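Long-range contact in lasso peptide isopeptidase AtxE2 (Asticcacaulis excentricus, PDB 5TXE), which hydrolyses the isopeptide bond of the lasso peptides astexin-2 and astexin-3, opening these threaded substrates into linear peptides: residues V263-P275 with T282-R295. The protein carries 1 engineered substitution. Sequence-based numbering, arbitrary orientation.
Sequences VGRTTFSVSRTDP and TTLVARRGEGEPVR
T267, S269 and S271 pair with R287, V285 and T283 as the hydrogen-bonded pairs of an antiparallel ladder, each joined by two backbone bonds. The straightest of these six runs from V285 N to S269 O (2.8 Å, 174° at the hydrogen). Beyond T267, G289 N reaches R265 O, approaching from above the carbonyl plane. G289 takes the second position of the type II' turn from R288 to G291, at a positive phi that by itself favours glycine.

Carbon contacts gather mostly on the face that carries F268, V270, L284 and A286. The F268 ring brings CE1 to 3.7 Å from A286 CB, while T266 CG2 lies over one ring face near its rim. With CG anti to the backbone N (chi1 -174°), the second torsion of L284 turns CD1 back over the neighbouring strand, 3.3 Å from the backbone O of S269. V270 CG1 presses on T282 CB at 3.5 Å, tighter than usual for two carbons. The two strands are the central pair of a four-stranded antiparallel meander, a blade-like sheet as in the beta-propeller of prolyl oligopeptidases; F268, V270 and L284 pack against M307 of the next such sheet. Cutting V270 back to an alanine would probably open a gap beside T282 and loosen the cover over M307.

On the other face, S269 OG meets V285 CG2 at 3.2 Å, and V285 CG1 touches S271 OG. R295 reaches back from the fourth strand, its NH1 making a weak hydrogen bond to S271 OG (3.4 Å).

At the end with the two type II' turns, R265 and R288 cross at about a right angle, NE of R265 lying 3.6 Å from NH1 of R288 despite their like charge. At the other end, beside the loop joining the strands, T282 CG2 sits over one face of the R272 guanidinium, 3.8 Å from NH1.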
# COMPACT_ATOMS: atom_id res chain seq x y z
N VAL A 263 -24.15 -21.55 1.57
CA VAL A 263 -24.07 -22.94 1.13
C VAL A 263 -25.44 -23.59 1.46
O VAL A 263 -25.79 -23.75 2.63
CB VAL A 263 -22.96 -23.70 1.86
CG1 VAL A 263 -22.75 -25.05 1.23
CG2 VAL A 263 -21.66 -22.90 1.87
N GLY A 264 -26.24 -23.91 0.44
CA GLY A 264 -27.60 -24.40 0.66
C GLY A 264 -28.44 -23.30 1.29
O GLY A 264 -28.45 -22.16 0.82
N ARG A 265 -29.12 -23.65 2.39
CA ARG A 265 -29.95 -22.71 3.17
C ARG A 265 -29.13 -21.93 4.23
O ARG A 265 -29.63 -20.98 4.86
CB ARG A 265 -31.12 -23.45 3.87
CG ARG A 265 -32.21 -23.98 2.93
CD ARG A 265 -33.31 -24.88 3.58
NE ARG A 265 -33.79 -24.46 4.93
CZ ARG A 265 -34.54 -23.38 5.20
NH1 ARG A 265 -34.93 -22.52 4.24
NH2 ARG A 265 -34.88 -23.13 6.48
N THR A 266 -27.87 -22.32 4.41
CA THR A 266 -27.00 -21.76 5.45
C THR A 266 -26.23 -20.51 4.99
O THR A 266 -25.55 -20.51 3.98
CB THR A 266 -26.03 -22.81 5.89
OG1 THR A 266 -26.79 -23.97 6.21
CG2 THR A 266 -25.24 -22.35 7.11
N THR A 267 -26.38 -19.43 5.75
CA THR A 267 -25.67 -18.20 5.53
C THR A 267 -24.54 -18.12 6.56
O THR A 267 -24.73 -18.21 7.78
CB THR A 267 -26.62 -17.00 5.64
OG1 THR A 267 -27.47 -17.02 4.49
CG2 THR A 267 -25.89 -15.69 5.65
N PHE A 268 -23.34 -17.99 6.03
CA PHE A 268 -22.17 -17.79 6.86
C PHE A 268 -21.79 -16.34 6.89
O PHE A 268 -21.87 -15.65 5.89
CB PHE A 268 -21.06 -18.61 6.34
CG PHE A 268 -21.31 -20.07 6.45
CD1 PHE A 268 -21.17 -20.72 7.67
CD2 PHE A 268 -21.68 -20.78 5.37
CE1 PHE A 268 -21.37 -22.08 7.79
CE2 PHE A 268 -21.91 -22.14 5.48
CZ PHE A 268 -21.75 -22.79 6.69
N SER A 269 -21.47 -15.85 8.08
CA SER A 269 -21.01 -14.50 8.23
C SER A 269 -20.07 -14.45 9.44
O SER A 269 -19.67 -15.49 9.94
CB SER A 269 -22.17 -13.57 8.36
OG SER A 269 -22.84 -13.82 9.57
N VAL A 270 -19.69 -13.26 9.86
CA VAL A 270 -18.71 -13.09 10.88
C VAL A 270 -19.22 -12.00 11.78
O VAL A 270 -19.78 -11.03 11.31
CB VAL A 270 -17.44 -12.72 10.11
CG1 VAL A 270 -16.74 -11.51 10.66
CG2 VAL A 270 -16.59 -13.94 9.93
N SER A 271 -19.08 -12.15 13.09
CA SER A 271 -19.45 -11.01 13.95
C SER A 271 -18.72 -11.08 15.28
O SER A 271 -18.14 -12.09 15.60
CB SER A 271 -20.97 -11.01 14.21
OG SER A 271 -21.34 -12.15 14.98
N ARG A 272 -18.83 -10.02 16.07
CA ARG A 272 -18.23 -9.97 17.41
C ARG A 272 -19.29 -10.19 18.51
O ARG A 272 -20.46 -9.87 18.30
CB ARG A 272 -17.61 -8.61 17.61
CG ARG A 272 -16.93 -8.06 16.38
CD ARG A 272 -16.53 -6.61 16.58
NE ARG A 272 -15.17 -6.41 16.06
CZ ARG A 272 -14.84 -6.26 14.77
NH1 ARG A 272 -15.77 -6.23 13.82
NH2 ARG A 272 -13.56 -6.13 14.43
N THR A 273 -18.89 -10.72 19.67
CA THR A 273 -19.80 -10.79 20.84
C THR A 273 -20.19 -9.39 21.31
O THR A 273 -21.25 -9.22 21.89
CB THR A 273 -19.18 -11.52 22.04
OG1 THR A 273 -18.53 -12.71 21.59
CG2 THR A 273 -20.27 -11.91 23.07
N ASP A 274 -19.34 -8.41 21.04
CA ASP A 274 -19.59 -7.02 21.37
C ASP A 274 -19.46 -6.19 20.09
O ASP A 274 -18.39 -5.69 19.79
CB ASP A 274 -18.57 -6.59 22.42
CG ASP A 274 -18.77 -5.18 22.91
OD1 ASP A 274 -19.63 -4.43 22.37
OD2 ASP A 274 -18.04 -4.82 23.85
N PRO A 275 -20.56 -6.01 19.32
CA PRO A 275 -20.34 -5.46 17.97
C PRO A 275 -19.71 -4.08 17.93
O PRO A 275 -19.05 -3.78 16.94
CB PRO A 275 -21.74 -5.42 17.34
CG PRO A 275 -22.63 -6.21 18.26
CD PRO A 275 -21.99 -6.16 19.62
N THR A 282 -13.57 -11.33 15.67
CA THR A 282 -14.78 -11.78 15.02
C THR A 282 -14.73 -13.26 15.02
O THR A 282 -13.63 -13.85 15.12
CB THR A 282 -14.87 -11.30 13.56
OG1 THR A 282 -13.90 -12.00 12.75
CG2 THR A 282 -14.63 -9.82 13.49
N THR A 283 -15.92 -13.84 14.90
CA THR A 283 -16.12 -15.27 14.90
C THR A 283 -17.08 -15.59 13.75
O THR A 283 -18.07 -14.90 13.57
CB THR A 283 -16.79 -15.74 16.23
OG1 THR A 283 -15.97 -15.40 17.36
CG2 THR A 283 -16.95 -17.22 16.22
N LEU A 284 -16.80 -16.68 13.05
CA LEU A 284 -17.71 -17.26 12.10
C LEU A 284 -19.06 -17.67 12.72
O LEU A 284 -19.08 -18.37 13.75
CB LEU A 284 -17.11 -18.52 11.57
CG LEU A 284 -17.91 -19.17 10.45
CD1 LEU A 284 -17.95 -18.27 9.23
CD2 LEU A 284 -17.26 -20.48 10.10
N VAL A 285 -20.15 -17.25 12.09
CA VAL A 285 -21.52 -17.65 12.50
C VAL A 285 -22.30 -18.25 11.32
O VAL A 285 -22.08 -17.89 10.16
CB VAL A 285 -22.36 -16.53 13.17
CG1 VAL A 285 -21.52 -15.67 14.10
CG2 VAL A 285 -23.03 -15.67 12.14
N ALA A 286 -23.15 -19.21 11.65
CA ALA A 286 -23.99 -19.89 10.68
C ALA A 286 -25.49 -19.74 11.05
O ALA A 286 -25.87 -19.97 12.21
CB ALA A 286 -23.60 -21.34 10.62
N ARG A 287 -26.30 -19.32 10.07
CA ARG A 287 -27.75 -19.24 10.19
C ARG A 287 -28.40 -20.14 9.14
O ARG A 287 -28.08 -20.01 7.96
CB ARG A 287 -28.22 -17.80 9.95
CG ARG A 287 -27.70 -16.75 10.92
CD ARG A 287 -28.07 -15.33 10.48
NE ARG A 287 -29.50 -15.22 10.18
CZ ARG A 287 -30.46 -14.87 11.05
NH1 ARG A 287 -30.18 -14.56 12.32
NH2 ARG A 287 -31.73 -14.82 10.62
N ARG A 288 -29.24 -21.10 9.54
CA ARG A 288 -30.03 -21.87 8.57
C ARG A 288 -31.31 -21.07 8.30
O ARG A 288 -32.14 -20.93 9.17
CB ARG A 288 -30.32 -23.28 9.10
CG ARG A 288 -31.36 -24.09 8.32
CD ARG A 288 -31.28 -25.61 8.59
NE ARG A 288 -30.14 -26.23 7.87
CZ ARG A 288 -30.19 -26.80 6.67
NH1 ARG A 288 -31.33 -26.92 5.99
NH2 ARG A 288 -29.08 -27.29 6.14
N GLY A 289 -31.49 -20.56 7.09
CA GLY A 289 -32.63 -19.73 6.73
C GLY A 289 -32.78 -18.58 7.73
O GLY A 289 -31.84 -17.82 7.96
N GLU A 290 -33.94 -18.51 8.38
CA GLU A 290 -34.26 -17.45 9.33
C GLU A 290 -34.00 -17.88 10.76
O GLU A 290 -34.31 -17.16 11.69
CB GLU A 290 -35.72 -17.03 9.17
CG GLU A 290 -36.07 -16.59 7.73
CD GLU A 290 -35.50 -15.22 7.39
OE1 GLU A 290 -35.04 -14.55 8.34
OE2 GLU A 290 -35.55 -14.79 6.21
N GLY A 291 -33.37 -19.02 10.94
CA GLY A 291 -33.06 -19.52 12.29
C GLY A 291 -32.06 -18.72 13.12
O GLY A 291 -31.47 -17.76 12.67
N GLU A 292 -31.84 -19.17 14.35
CA GLU A 292 -30.85 -18.57 15.24
C GLU A 292 -29.44 -18.70 14.73
O GLU A 292 -29.07 -19.75 14.22
CB GLU A 292 -30.91 -19.26 16.61
CG GLU A 292 -32.34 -19.43 17.14
CD GLU A 292 -33.17 -18.15 17.02
OE1 GLU A 292 -32.66 -17.08 17.37
OE2 GLU A 292 -34.32 -18.22 16.58
N PRO A 293 -28.63 -17.65 14.89
CA PRO A 293 -27.22 -17.85 14.56
C PRO A 293 -26.53 -18.86 15.49
O PRO A 293 -26.74 -18.83 16.65
CB PRO A 293 -26.62 -16.45 14.74
CG PRO A 293 -27.61 -15.65 15.53
CD PRO A 293 -28.95 -16.26 15.28
N VAL A 294 -25.74 -19.75 14.95
CA VAL A 294 -24.87 -20.55 15.75
C VAL A 294 -23.40 -20.06 15.58
O VAL A 294 -22.88 -20.09 14.45
CB VAL A 294 -24.95 -22.02 15.33
CG1 VAL A 294 -23.98 -22.86 16.17
CG2 VAL A 294 -26.37 -22.52 15.47
N ARG A 295 -22.75 -19.65 16.70
CA ARG A 295 -21.33 -19.25 16.73
C ARG A 295 -20.40 -20.42 16.78
O ARG A 295 -20.53 -21.24 17.66
CB ARG A 295 -21.01 -18.46 17.98
CG ARG A 295 -21.43 -17.03 17.96
CD ARG A 295 -20.91 -16.34 19.22
NE ARG A 295 -20.03 -15.25 18.83
CZ ARG A 295 -20.44 -14.19 18.14
NH1 ARG A 295 -21.71 -14.03 17.78
NH2 ARG A 295 -19.56 -13.26 17.80